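Local coordinates for protein trichosurin (Trichosurus vulpecula, PDB 2RA6) that probably binds and carries small hydrophobic molecules in possum milk whey, and in this crystal holds 4-ethylphenol inside its lipocalin beta barrel, at residues B[41-45]-B[46-50]; B[55-59]-B[60-64]; B[102-106]-B[107-111]; B[134-137]-B[138-141]; B[140-143]-B[144-148]. The protein carries 1 engineered substitution. All coordinates share one frame; numbering follows the deposited sequence.

Interaction 1: residues B[41-45]-B[46-50]. With IPA (isopropyl alcohol), chain R.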
# COMPACT_ATOMS: atom_id res chain seq x y z
N ILE B 41 13.88 2.66 10.17
CA ILE B 41 14.04 1.46 10.98
C ILE B 41 15.40 1.30 11.64
O ILE B 41 15.67 0.29 12.29
CB ILE B 41 13.72 0.18 10.15
CG1 ILE B 41 14.54 0.15 8.86
CG2 ILE B 41 12.23 0.15 9.83
CD1 ILE B 41 14.39 -1.15 8.06
N GLU B 42 16.26 2.30 11.48
CA GLU B 42 17.58 2.28 12.10
C GLU B 42 17.42 2.85 13.51
O GLU B 42 16.32 3.25 13.89
CB GLU B 42 18.57 3.16 11.33
CG GLU B 42 18.94 2.64 9.95
CD GLU B 42 19.93 3.55 9.24
OE1 GLU B 42 21.05 3.73 9.76
OE2 GLU B 42 19.60 4.08 8.16
N GLU B 43 18.51 2.88 14.27
CA GLU B 43 18.46 3.41 15.62
C GLU B 43 17.80 4.78 15.64
O GLU B 43 18.07 5.63 14.79
CB GLU B 43 19.87 3.52 16.20
CG GLU B 43 20.53 2.18 16.45
CD GLU B 43 19.70 1.30 17.36
OE1 GLU B 43 19.23 1.79 18.41
OE2 GLU B 43 19.51 0.11 17.03
N GLU B 44 16.92 4.98 16.62
CA GLU B 44 16.19 6.23 16.80
C GLU B 44 15.12 6.45 15.73
O GLU B 44 14.48 7.50 15.70
CB GLU B 44 17.16 7.42 16.84
CG GLU B 44 18.17 7.35 17.97
CD GLU B 44 18.97 8.63 18.13
OE1 GLU B 44 19.87 8.67 19.00
OE2 GLU B 44 18.70 9.60 17.39
N GLY B 45 14.93 5.46 14.87
CA GLY B 45 13.94 5.57 13.81
C GLY B 45 12.53 5.36 14.35
O GLY B 45 12.33 4.52 15.23
N PRO B 46 11.54 6.09 13.83
CA PRO B 46 10.16 5.96 14.30
C PRO B 46 9.54 4.57 14.15
O PRO B 46 8.59 4.23 14.86
CB PRO B 46 9.41 7.02 13.50
CG PRO B 46 10.19 7.10 12.23
CD PRO B 46 11.62 7.06 12.72
N PHE B 47 10.07 3.77 13.23
CA PHE B 47 9.52 2.43 13.03
C PHE B 47 10.40 1.30 13.56
O PHE B 47 10.16 0.13 13.26
CB PHE B 47 9.19 2.19 11.56
CG PHE B 47 7.92 2.85 11.12
CD1 PHE B 47 7.92 4.15 10.64
CD2 PHE B 47 6.70 2.17 11.21
CE1 PHE B 47 6.74 4.78 10.24
CE2 PHE B 47 5.51 2.78 10.82
CZ PHE B 47 5.53 4.09 10.34
N ARG B 48 11.41 1.66 14.35
CA ARG B 48 12.26 0.63 14.93
C ARG B 48 11.62 0.28 16.27
O ARG B 48 12.08 0.69 17.34
CB ARG B 48 13.69 1.12 15.15
CG ARG B 48 14.65 -0.01 15.51
CD ARG B 48 16.08 0.46 15.67
NE ARG B 48 16.97 -0.62 16.07
CZ ARG B 48 17.48 -1.53 15.24
NH1 ARG B 48 17.21 -1.49 13.95
NH2 ARG B 48 18.27 -2.49 15.72
N ASN B 49 10.53 -0.47 16.18
CA ASN B 49 9.79 -0.90 17.36
C ASN B 49 9.75 -2.41 17.33
O ASN B 49 9.66 -3.02 16.26
CB ASN B 49 8.37 -0.32 17.35
CG ASN B 49 8.37 1.19 17.20
OD1 ASN B 49 9.01 1.90 17.98
ND2 ASN B 49 7.64 1.69 16.21
N PHE B 50 9.83 -3.01 18.51
CA PHE B 50 9.86 -4.46 18.63
C PHE B 50 8.57 -4.97 19.24
O PHE B 50 8.29 -4.72 20.42
CB PHE B 50 11.05 -4.84 19.49
CG PHE B 50 12.31 -4.13 19.10
CD1 PHE B 50 12.97 -4.45 17.92
CD2 PHE B 50 12.82 -3.10 19.89
CE1 PHE B 50 14.12 -3.77 17.53
CE2 PHE B 50 13.97 -2.41 19.52
CZ PHE B 50 14.62 -2.74 18.34
C1 IPA R . 4.68 1.27 14.67
C2 IPA R . 5.38 0.17 13.96
C3 IPA R . 4.24 -0.77 14.21
O2 IPA R . 6.62 -0.23 14.57
O HOH W 1 16.76 0.04 18.96
O HOH W 2 18.95 -2.39 18.51

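Interaction 2: residues B[55-59]-B[60-64]. With ETY (4-ethylphenol), chain P.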
# COMPACT_ATOMS: atom_id res chain seq x y z
N THR B 55 -3.22 -8.17 20.68
CA THR B 55 -4.49 -8.63 21.22
C THR B 55 -5.59 -8.11 20.31
O THR B 55 -5.66 -6.92 20.02
CB THR B 55 -4.73 -8.10 22.64
OG1 THR B 55 -3.68 -8.56 23.51
CG2 THR B 55 -6.06 -8.59 23.17
N VAL B 56 -6.45 -9.02 19.85
CA VAL B 56 -7.54 -8.64 18.97
C VAL B 56 -8.79 -8.30 19.78
O VAL B 56 -9.27 -9.12 20.57
CB VAL B 56 -7.89 -9.78 17.99
CG1 VAL B 56 -9.00 -9.35 17.06
CG2 VAL B 56 -6.65 -10.17 17.20
N GLU B 57 -9.30 -7.09 19.59
CA GLU B 57 -10.50 -6.63 20.29
C GLU B 57 -11.43 -5.91 19.34
O GLU B 57 -11.04 -4.93 18.70
CB GLU B 57 -10.13 -5.70 21.45
CG GLU B 57 -11.34 -5.09 22.14
CD GLU B 57 -10.98 -3.96 23.10
OE1 GLU B 57 -11.91 -3.35 23.67
OE2 GLU B 57 -9.78 -3.69 23.27
N SER B 58 -12.67 -6.38 19.24
CA SER B 58 -13.66 -5.76 18.36
C SER B 58 -13.11 -5.68 16.94
O SER B 58 -13.38 -4.72 16.21
CB SER B 58 -14.01 -4.36 18.86
OG SER B 58 -14.54 -4.40 20.18
N GLY B 59 -12.34 -6.68 16.54
CA GLY B 59 -11.77 -6.70 15.21
C GLY B 59 -10.55 -5.82 15.05
O GLY B 59 -9.89 -5.85 14.01
N ASN B 60 -10.23 -5.03 16.07
CA ASN B 60 -9.07 -4.14 16.02
C ASN B 60 -7.84 -4.85 16.59
O ASN B 60 -7.96 -5.78 17.38
CB ASN B 60 -9.33 -2.85 16.80
CG ASN B 60 -10.60 -2.14 16.37
OD1 ASN B 60 -10.84 -1.96 15.17
ND2 ASN B 60 -11.41 -1.73 17.33
N LEU B 61 -6.66 -4.41 16.18
CA LEU B 61 -5.42 -5.01 16.67
C LEU B 61 -4.73 -4.12 17.68
O LEU B 61 -4.25 -3.04 17.34
CB LEU B 61 -4.47 -5.29 15.50
CG LEU B 61 -5.02 -6.14 14.35
CD1 LEU B 61 -3.92 -6.38 13.33
CD2 LEU B 61 -5.54 -7.47 14.89
N ASN B 62 -4.68 -4.56 18.93
CA ASN B 62 -4.01 -3.79 19.97
C ASN B 62 -2.59 -4.33 20.11
O ASN B 62 -2.38 -5.44 20.60
CB ASN B 62 -4.75 -3.91 21.30
CG ASN B 62 -6.14 -3.31 21.25
OD1 ASN B 62 -6.35 -2.24 20.68
ND2 ASN B 62 -7.11 -3.99 21.86
N GLY B 63 -1.62 -3.54 19.66
CA GLY B 63 -0.25 -3.98 19.74
C GLY B 63 0.55 -3.34 20.85
O GLY B 63 0.39 -2.17 21.18
N PHE B 64 1.42 -4.15 21.46
CA PHE B 64 2.30 -3.69 22.52
C PHE B 64 3.71 -3.91 21.99
O PHE B 64 4.10 -5.04 21.69
CB PHE B 64 2.05 -4.49 23.81
CG PHE B 64 3.14 -4.36 24.83
CD1 PHE B 64 3.67 -3.12 25.16
CD2 PHE B 64 3.64 -5.50 25.46
CE1 PHE B 64 4.69 -3.01 26.11
CE2 PHE B 64 4.66 -5.40 26.41
CZ PHE B 64 5.19 -4.15 26.74
C8 ETY P . 2.67 -4.40 13.41
C7 ETY P . 1.16 -4.37 13.12
CG ETY P . 0.36 -3.71 14.21
C3 ETY P . 0.29 -2.30 14.31
C2 ETY P . -0.46 -1.67 15.33
C5 ETY P . -0.37 -4.49 15.16
C6 ETY P . -1.13 -3.88 16.18
C1 ETY P . -1.17 -2.47 16.25
O1 ETY P . -1.91 -1.86 17.24
O HOH W 3 -1.46 -6.53 22.96

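Interaction 3: residues B[102-106]-B[107-111]. Engineered in segment 102-106: E102 (natural residue Gly).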
# COMPACT_ATOMS: atom_id res chain seq x y z
N GLU B 102 -0.57 -10.19 6.08
CA GLU B 102 -0.44 -11.34 5.18
C GLU B 102 0.31 -12.47 5.89
O GLU B 102 1.18 -12.22 6.72
CB GLU B 102 0.37 -10.97 3.93
CG GLU B 102 -0.10 -9.74 3.16
CD GLU B 102 0.74 -9.47 1.93
OE1 GLU B 102 1.99 -9.54 2.02
OE2 GLU B 102 0.16 -9.17 0.86
N SER B 103 -0.04 -13.71 5.56
CA SER B 103 0.65 -14.89 6.11
C SER B 103 0.10 -16.19 5.55
O SER B 103 -1.09 -16.45 5.64
CB SER B 103 0.58 -14.96 7.63
OG SER B 103 1.30 -16.12 8.08
N SER B 104 1.00 -17.00 5.00
CA SER B 104 0.63 -18.29 4.45
C SER B 104 0.64 -19.31 5.59
O SER B 104 0.08 -20.41 5.46
CB SER B 104 1.62 -18.71 3.36
OG SER B 104 2.95 -18.81 3.86
N LYS B 105 1.27 -18.95 6.70
CA LYS B 105 1.35 -19.79 7.88
C LYS B 105 1.10 -18.90 9.10
O LYS B 105 2.03 -18.56 9.83
CB LYS B 105 2.73 -20.45 7.97
CG LYS B 105 2.96 -21.51 6.90
CD LYS B 105 4.33 -22.16 7.03
CE LYS B 105 5.43 -21.25 6.53
NZ LYS B 105 5.29 -20.97 5.07
N PRO B 106 -0.17 -18.53 9.33
CA PRO B 106 -0.62 -17.67 10.42
C PRO B 106 -0.18 -18.02 11.84
O PRO B 106 -0.09 -17.14 12.69
CB PRO B 106 -2.14 -17.68 10.27
CG PRO B 106 -2.41 -19.02 9.66
CD PRO B 106 -1.32 -19.12 8.63
N ASN B 107 0.11 -19.29 12.09
CA ASN B 107 0.53 -19.72 13.41
C ASN B 107 2.05 -19.71 13.54
O ASN B 107 2.60 -19.87 14.63
CB ASN B 107 0.02 -21.13 13.71
CG ASN B 107 0.10 -21.49 15.18
OD1 ASN B 107 0.03 -22.66 15.55
ND2 ASN B 107 0.24 -20.48 16.03
N GLU B 108 2.73 -19.53 12.41
CA GLU B 108 4.19 -19.52 12.40
C GLU B 108 4.77 -18.11 12.26
O GLU B 108 5.76 -17.78 12.92
CB GLU B 108 4.73 -20.40 11.26
CG GLU B 108 4.61 -21.90 11.51
CD GLU B 108 5.26 -22.73 10.41
OE1 GLU B 108 6.33 -22.32 9.91
OE2 GLU B 108 4.72 -23.80 10.06
N TYR B 109 4.17 -17.28 11.42
CA TYR B 109 4.66 -15.92 11.22
C TYR B 109 3.56 -14.97 10.81
O TYR B 109 2.47 -15.40 10.43
CB TYR B 109 5.76 -15.91 10.14
CG TYR B 109 5.26 -15.97 8.70
CD1 TYR B 109 4.94 -14.81 8.00
CD2 TYR B 109 5.10 -17.19 8.06
CE1 TYR B 109 4.47 -14.86 6.68
CE2 TYR B 109 4.63 -17.26 6.74
CZ TYR B 109 4.32 -16.09 6.06
OH TYR B 109 3.85 -16.15 4.76
N ALA B 110 3.85 -13.68 10.90
CA ALA B 110 2.91 -12.65 10.50
C ALA B 110 3.70 -11.60 9.74
O ALA B 110 4.80 -11.21 10.14
CB ALA B 110 2.25 -12.02 11.72
N LYS B 111 3.14 -11.16 8.62
CA LYS B 111 3.77 -10.12 7.81
C LYS B 111 2.84 -8.91 7.83
O LYS B 111 1.65 -9.03 7.56
CB LYS B 111 3.96 -10.61 6.38
CG LYS B 111 4.55 -9.58 5.43
CD LYS B 111 4.64 -10.15 4.02
CE LYS B 111 5.15 -9.12 3.03
NZ LYS B 111 5.21 -9.69 1.66
O HOH W 4 -0.05 -14.64 11.53

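Interaction 4: residues B[134-137]-B[138-141]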
# COMPACT_ATOMS: atom_id res chain seq x y z
N ASN B 134 13.48 -15.85 16.20
CA ASN B 134 13.98 -16.03 14.84
C ASN B 134 12.96 -16.80 14.00
O ASN B 134 12.00 -17.34 14.54
CB ASN B 134 15.31 -16.80 14.88
CG ASN B 134 16.25 -16.42 13.73
OD1 ASN B 134 15.82 -15.94 12.68
ND2 ASN B 134 17.54 -16.67 13.93
N LEU B 135 13.19 -16.84 12.69
CA LEU B 135 12.31 -17.56 11.77
C LEU B 135 13.14 -18.37 10.79
O LEU B 135 14.32 -18.09 10.60
CB LEU B 135 11.42 -16.58 10.99
CG LEU B 135 10.19 -16.04 11.73
CD1 LEU B 135 9.58 -14.90 10.95
CD2 LEU B 135 9.18 -17.16 11.93
N SER B 136 12.52 -19.36 10.15
CA SER B 136 13.21 -20.21 9.19
C SER B 136 13.85 -19.38 8.09
O SER B 136 13.33 -18.33 7.71
CB SER B 136 12.25 -21.21 8.55
OG SER B 136 11.48 -20.61 7.53
N ASN B 137 14.98 -19.86 7.59
CA ASN B 137 15.70 -19.18 6.52
C ASN B 137 14.79 -19.07 5.30
O ASN B 137 14.84 -18.08 4.57
CB ASN B 137 16.97 -19.96 6.18
CG ASN B 137 18.04 -19.84 7.25
OD1 ASN B 137 18.78 -20.79 7.53
ND2 ASN B 137 18.14 -18.66 7.86
N GLU B 138 13.95 -20.08 5.09
CA GLU B 138 13.03 -20.08 3.95
C GLU B 138 12.07 -18.90 4.04
O GLU B 138 11.91 -18.15 3.07
CB GLU B 138 12.22 -21.39 3.92
CG GLU B 138 11.30 -21.52 2.72
CD GLU B 138 10.35 -22.71 2.84
OE1 GLU B 138 9.63 -22.99 1.86
OE2 GLU B 138 10.33 -23.35 3.91
N ILE B 139 11.45 -18.72 5.20
CA ILE B 139 10.50 -17.63 5.40
C ILE B 139 11.20 -16.28 5.27
O ILE B 139 10.68 -15.37 4.60
CB ILE B 139 9.82 -17.73 6.78
CG1 ILE B 139 8.89 -18.95 6.80
CG2 ILE B 139 9.01 -16.46 7.07
CD1 ILE B 139 8.27 -19.23 8.15
N LYS B 140 12.36 -16.14 5.89
CA LYS B 140 13.08 -14.87 5.81
C LYS B 140 13.53 -14.57 4.38
O LYS B 140 13.45 -13.42 3.93
CB LYS B 140 14.28 -14.85 6.77
CG LYS B 140 13.85 -14.87 8.23
CD LYS B 140 14.97 -14.49 9.20
CE LYS B 140 16.08 -15.50 9.22
NZ LYS B 140 17.07 -15.16 10.29
N LYS B 141 13.98 -15.60 3.67
CA LYS B 141 14.43 -15.44 2.29
C LYS B 141 13.31 -14.92 1.39
O LYS B 141 13.52 -14.01 0.58
CB LYS B 141 14.94 -16.77 1.74
CG LYS B 141 15.45 -16.69 0.30
CD LYS B 141 15.84 -18.07 -0.23
CE LYS B 141 16.37 -17.99 -1.65
NZ LYS B 141 17.62 -17.19 -1.71
O HOH W 5 17.12 -18.18 10.46
O HOH W 6 10.39 -23.43 6.73

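Interaction 5: residues B[140-143]-B[144-148]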
# COMPACT_ATOMS: atom_id res chain seq x y z
N LYS B 140 12.36 -16.14 5.89
CA LYS B 140 13.08 -14.87 5.81
C LYS B 140 13.53 -14.57 4.38
O LYS B 140 13.45 -13.42 3.93
CB LYS B 140 14.28 -14.85 6.77
CG LYS B 140 13.85 -14.87 8.23
CD LYS B 140 14.97 -14.49 9.20
CE LYS B 140 16.08 -15.50 9.22
NZ LYS B 140 17.07 -15.16 10.29
N LYS B 141 13.98 -15.60 3.67
CA LYS B 141 14.43 -15.44 2.29
C LYS B 141 13.31 -14.92 1.39
O LYS B 141 13.52 -14.01 0.58
CB LYS B 141 14.94 -16.77 1.74
CG LYS B 141 15.45 -16.69 0.30
CD LYS B 141 15.84 -18.07 -0.23
CE LYS B 141 16.37 -17.99 -1.65
NZ LYS B 141 17.62 -17.19 -1.71
N ARG B 142 12.13 -15.50 1.53
CA ARG B 142 10.99 -15.10 0.71
C ARG B 142 10.59 -13.65 1.03
O ARG B 142 10.35 -12.86 0.12
CB ARG B 142 9.81 -16.04 0.97
CG ARG B 142 8.58 -15.78 0.11
CD ARG B 142 7.49 -16.81 0.40
NE ARG B 142 7.17 -16.88 1.82
CZ ARG B 142 6.24 -17.67 2.35
NH1 ARG B 142 5.53 -18.47 1.57
NH2 ARG B 142 6.03 -17.66 3.66
N PHE B 143 10.56 -13.31 2.31
CA PHE B 143 10.21 -11.96 2.74
C PHE B 143 11.19 -10.95 2.15
O PHE B 143 10.80 -9.93 1.58
CB PHE B 143 10.26 -11.87 4.27
CG PHE B 143 10.01 -10.49 4.82
CD1 PHE B 143 8.72 -10.00 4.96
CD2 PHE B 143 11.08 -9.71 5.25
CE1 PHE B 143 8.50 -8.73 5.53
CE2 PHE B 143 10.87 -8.45 5.81
CZ PHE B 143 9.59 -7.96 5.96
N GLU B 144 12.48 -11.25 2.30
CA GLU B 144 13.53 -10.37 1.81
C GLU B 144 13.54 -10.24 0.29
O GLU B 144 13.72 -9.14 -0.24
CB GLU B 144 14.88 -10.87 2.33
CG GLU B 144 15.08 -10.51 3.80
CD GLU B 144 16.12 -11.36 4.50
OE1 GLU B 144 17.11 -11.76 3.85
OE2 GLU B 144 15.95 -11.61 5.72
N GLU B 145 13.33 -11.34 -0.43
CA GLU B 145 13.31 -11.30 -1.88
C GLU B 145 12.09 -10.53 -2.38
O GLU B 145 12.17 -9.79 -3.36
CB GLU B 145 13.31 -12.71 -2.47
CG GLU B 145 14.55 -13.51 -2.10
CD GLU B 145 14.62 -14.83 -2.83
OE1 GLU B 145 13.58 -15.52 -2.91
OE2 GLU B 145 15.72 -15.19 -3.31
N ASP B 146 10.95 -10.70 -1.71
CA ASP B 146 9.75 -9.99 -2.12
C ASP B 146 9.97 -8.49 -1.99
O ASP B 146 9.48 -7.70 -2.80
CB ASP B 146 8.54 -10.40 -1.29
CG ASP B 146 8.04 -11.79 -1.64
OD1 ASP B 146 8.27 -12.22 -2.79
OD2 ASP B 146 7.42 -12.43 -0.78
N PHE B 147 10.71 -8.10 -0.96
CA PHE B 147 11.01 -6.70 -0.73
C PHE B 147 11.93 -6.18 -1.84
O PHE B 147 11.65 -5.17 -2.48
CB PHE B 147 11.66 -6.51 0.63
CG PHE B 147 12.01 -5.08 0.94
CD1 PHE B 147 11.02 -4.14 1.19
CD2 PHE B 147 13.34 -4.67 0.99
CE1 PHE B 147 11.34 -2.81 1.47
CE2 PHE B 147 13.68 -3.35 1.26
CZ PHE B 147 12.67 -2.42 1.50
N MET B 148 13.04 -6.89 -2.07
CA MET B 148 13.99 -6.47 -3.09
C MET B 148 13.41 -6.51 -4.50
O MET B 148 13.80 -5.70 -5.35
CB MET B 148 15.25 -7.33 -3.01
CG MET B 148 16.05 -7.09 -1.74
SD MET B 148 17.56 -8.07 -1.62
CE MET B 148 16.94 -9.54 -0.79

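Interaction 1: residues B[41-45]-B[46-50]
R48 reaches back over the preceding turn and is gripped twice. Its NE forms a salt bridge with OE2 of E43 at 2.8 Å, the carboxylate oxygen lying over one face of the guanidinium and the two planes standing 65° apart. Its NH1 donates to the backbone O of I41 at 2.9 Å; the acceptor sits at the guanidinium edge, in its plane, and the donor in turn lies in the carbonyl plane. Two waters complete the edge, one joining NE to OE1 of E43 and the other joining NH2 to OE2, and these bonds should fix the rotation of the group. The arginine gets there because CG stands anti to the backbone N (chi1 -169°) and the chain runs extended as far as NE, passing its CD 3.3 Å from the O of E42.

The backbone underneath makes two successive turns, type II from E42 to G45 and type I from G45 to R48. The second is closed by R48 N donating to G45 O at 3.1 Å. Just beyond it, N49 ND2 bonds back to P46 O and also donates to a molecule of isopropyl alcohol, probably from the crystallisation liquor. Apolar contact is slight: CG2 of I41 meets CB of F47 at 4.0 Å.

R68 gives E43 a second charged partner. F47 rests on F114 and N116 of strand 109-118 and on V125 of strand 121-130, while I41 and R48 both pack on L158 of strand 157-159, so three strands hold the loop just before it enters strand 49-57.

Interaction 2: residues B[55-59]-B[60-64]
T55 and N62 exchange backbone bonds in both directions, with T55 N to N62 O at 2.9 Å and N62 N to T55 O at 2.8 Å. E57 and N60, the two ends of the turn, do the same, both being antiparallel hydrogen-bonded pairs. Between them V56 and L61 form the non-hydrogen-bonded pair: their side chains lie side by side, pointing the same way, and CG2 of V56 touches CD2 of L61 at 3.7 Å. On the other face of the sheet E57 and N62 meet diagonally. The extended glutamate brings OE2 to 3.0 Å from ND2 of N62, offering its anti lone pair, while the carboxylate and amide planes are 71° apart; at an N-H...O angle of 136° this bond is bent.

The backbone of L61 and G63 also meets the bound 4-ethylphenol. G63 N donates to its phenol oxygen O1 at 3.0 Å, and the O of L61 lies 2.6 Å from the same O1, whose proton may go there. CB of L61 packs against ring atom C6 at 3.7 Å.

In the second shell the asparagine OD1 atoms reach the neighbouring strand 72-82, N62 OD1 to OG1 of T79 and N60 OD1 to the backbone N of K82, so N62 is held from both strands. A water links OG1 of T55 with the O of N62 at the end away from the turn.

S58 and G59, both with positive phi, make the corner. The whole is a beta hairpin with a two-residue type I' turn joining strands 49-57 and 60-69, whose second strand lines the ligand pocket of the lipocalin barrel.

Interaction 3: residues B[102-106]-B[107-111]
The ring of Y109 lies beneath S103, whose OG sits 3.5 Å above the ring plane and over its centre. This is the loop of the beta hairpin joining strands 96-102 and 109-118 of the lipocalin barrel. With OG anti to the backbone N (chi1 -179°), S103 turns its hydroxyl over the ring, and OG donates to the backbone O of Y109 at 2.7 Å. S104 comes at the edge instead: its OG is in the ring plane, 2.9 Å from OH of Y109, and either hydroxyl could be the donor.

K105 crosses the same ring at a slant, with CB 3.9 Å from CE2 of Y109. Its CD lies 3.5 Å from OE2 of E108, although the two charged ends do not touch. Bends further along the chain, at chi3 and chi4, carry NZ on to a weak bond with OG of S104. K105 also closes the loop through its backbone, its O accepting from the N of both E108 and Y109.

At the strand end E102, an engineered residue that is glycine in the natural protein, pairs with K111 through two backbone bonds. Their side chains run side by side in the same direction and end in a weak salt bridge, OE1 of E102 to NZ of K111 at 3.2 Å. The other oxygen, OE2, is bound by Q88 of the second subunit.

Outside, I139 of helix 137-148 packs on K105 and Y109, and NH2 of R142 bonds to OG of S104. A water bridges the backbone O of P106 to the O of Y109, at 2.8 and 2.9 Å.

Interaction 4: residues B[134-137]-B[138-141]
The amide of N134 meets K140 through its oxygen. OD1 accepts from NZ at 2.8 Å, and the ammonium lies in the carbonyl plane on a lone pair, the two side chains crossing at about a right angle. The same OD1 also takes the backbone N-H of L135 at 2.8 Å, so a single oxygen draws together the lysine tip and the chain just before the helix. K140 bends at chi3 (-67°) to bring NZ there, and its CE passes 3.4 Å from the O of L135. A water joins that O to NZ, its bond to the lysine being weak. D159 forms a salt bridge with the same NZ and probably balances its charge. The amide of N137 also comes near, ND2 4.0 Å from CE of K140.

S136 is the N-cap of helix 137-148. Its OG stands between its own backbone N and carbonyl carbon (chi1 79°), from where it accepts the N-H of I139 at 3.0 Å in a nearly straight bond (165°), occupying an amide of the first turn. CG1 of I139 approaches this capping OG to 3.2 Å. The O of S136 and the O of N137 then start the regular helical pattern, accepting from the N of K140 and of K141. A second water joins OG of S136 to OE2 of E138.

On the inner side, CD1 of L135 touches CG2 of I139 at 4.2 Å. L135 and I139 both lean on Y109 of strand 109-118, and L135 and K140 on V31 and L128.

Interaction 5: residues B[140-143]-B[144-148]
K141 and E145 sit one turn apart on helix 137-148, the helix that packs against the lipocalin barrel, and form an i to i+4 salt bridge on its solvent side. The link is weak: NZ of K141 is 3.2 Å from OE2 of E145, with the chains crossing at a slant and the lysine bending at chi4 (64°) to bring its end round.

The buried face is the tight part by contrast. F143 and F147 both carry CG anti to the backbone N, which swings their rings toward the barrel. F143 packs on V32, A126 and L128; F147 rests on A34 and stacks with F152.

Between the two sides runs the backbone. Carbonyls of K140, K141, R142 and F143 accept from the N of E144, E145, D146 and F147 in regular alpha-helical order, E144 N to K140 O at 2.9 Å and F147 N to F143 O at 3.1 Å. Each glutamate lies along the preceding turn, and CG of E144 comes within 3.3 Å of the O of K140.

R142 and D146 run side by side without joining charges, NH2 of R142 being bonded to S104. The carboxylate of D146 stays beside the helix, its OD2 3.7 Å from CG of R142.

How the interactions relate
Following the chain from the N terminus, interaction 1 closes the turns that lead into strand 49-57, and interaction 2 closes the hairpin at the far end of that strand, their centres about 22 Å apart. Interaction 3 then closes the loop between strands 96-102 and 109-118, across the chain's centre from interaction 1. Interaction 4 starts helix 137-148 and interaction 5 continues it, sharing K140 and K141. None of the five encloses or crosses another; they run in series, the last two overlapping. Interactions 3, 4 and 5 also meet in space: the hairpin end at 102-111 rests on the start of the helix, and F143 touches K111, tying the helix to one end of the barrel.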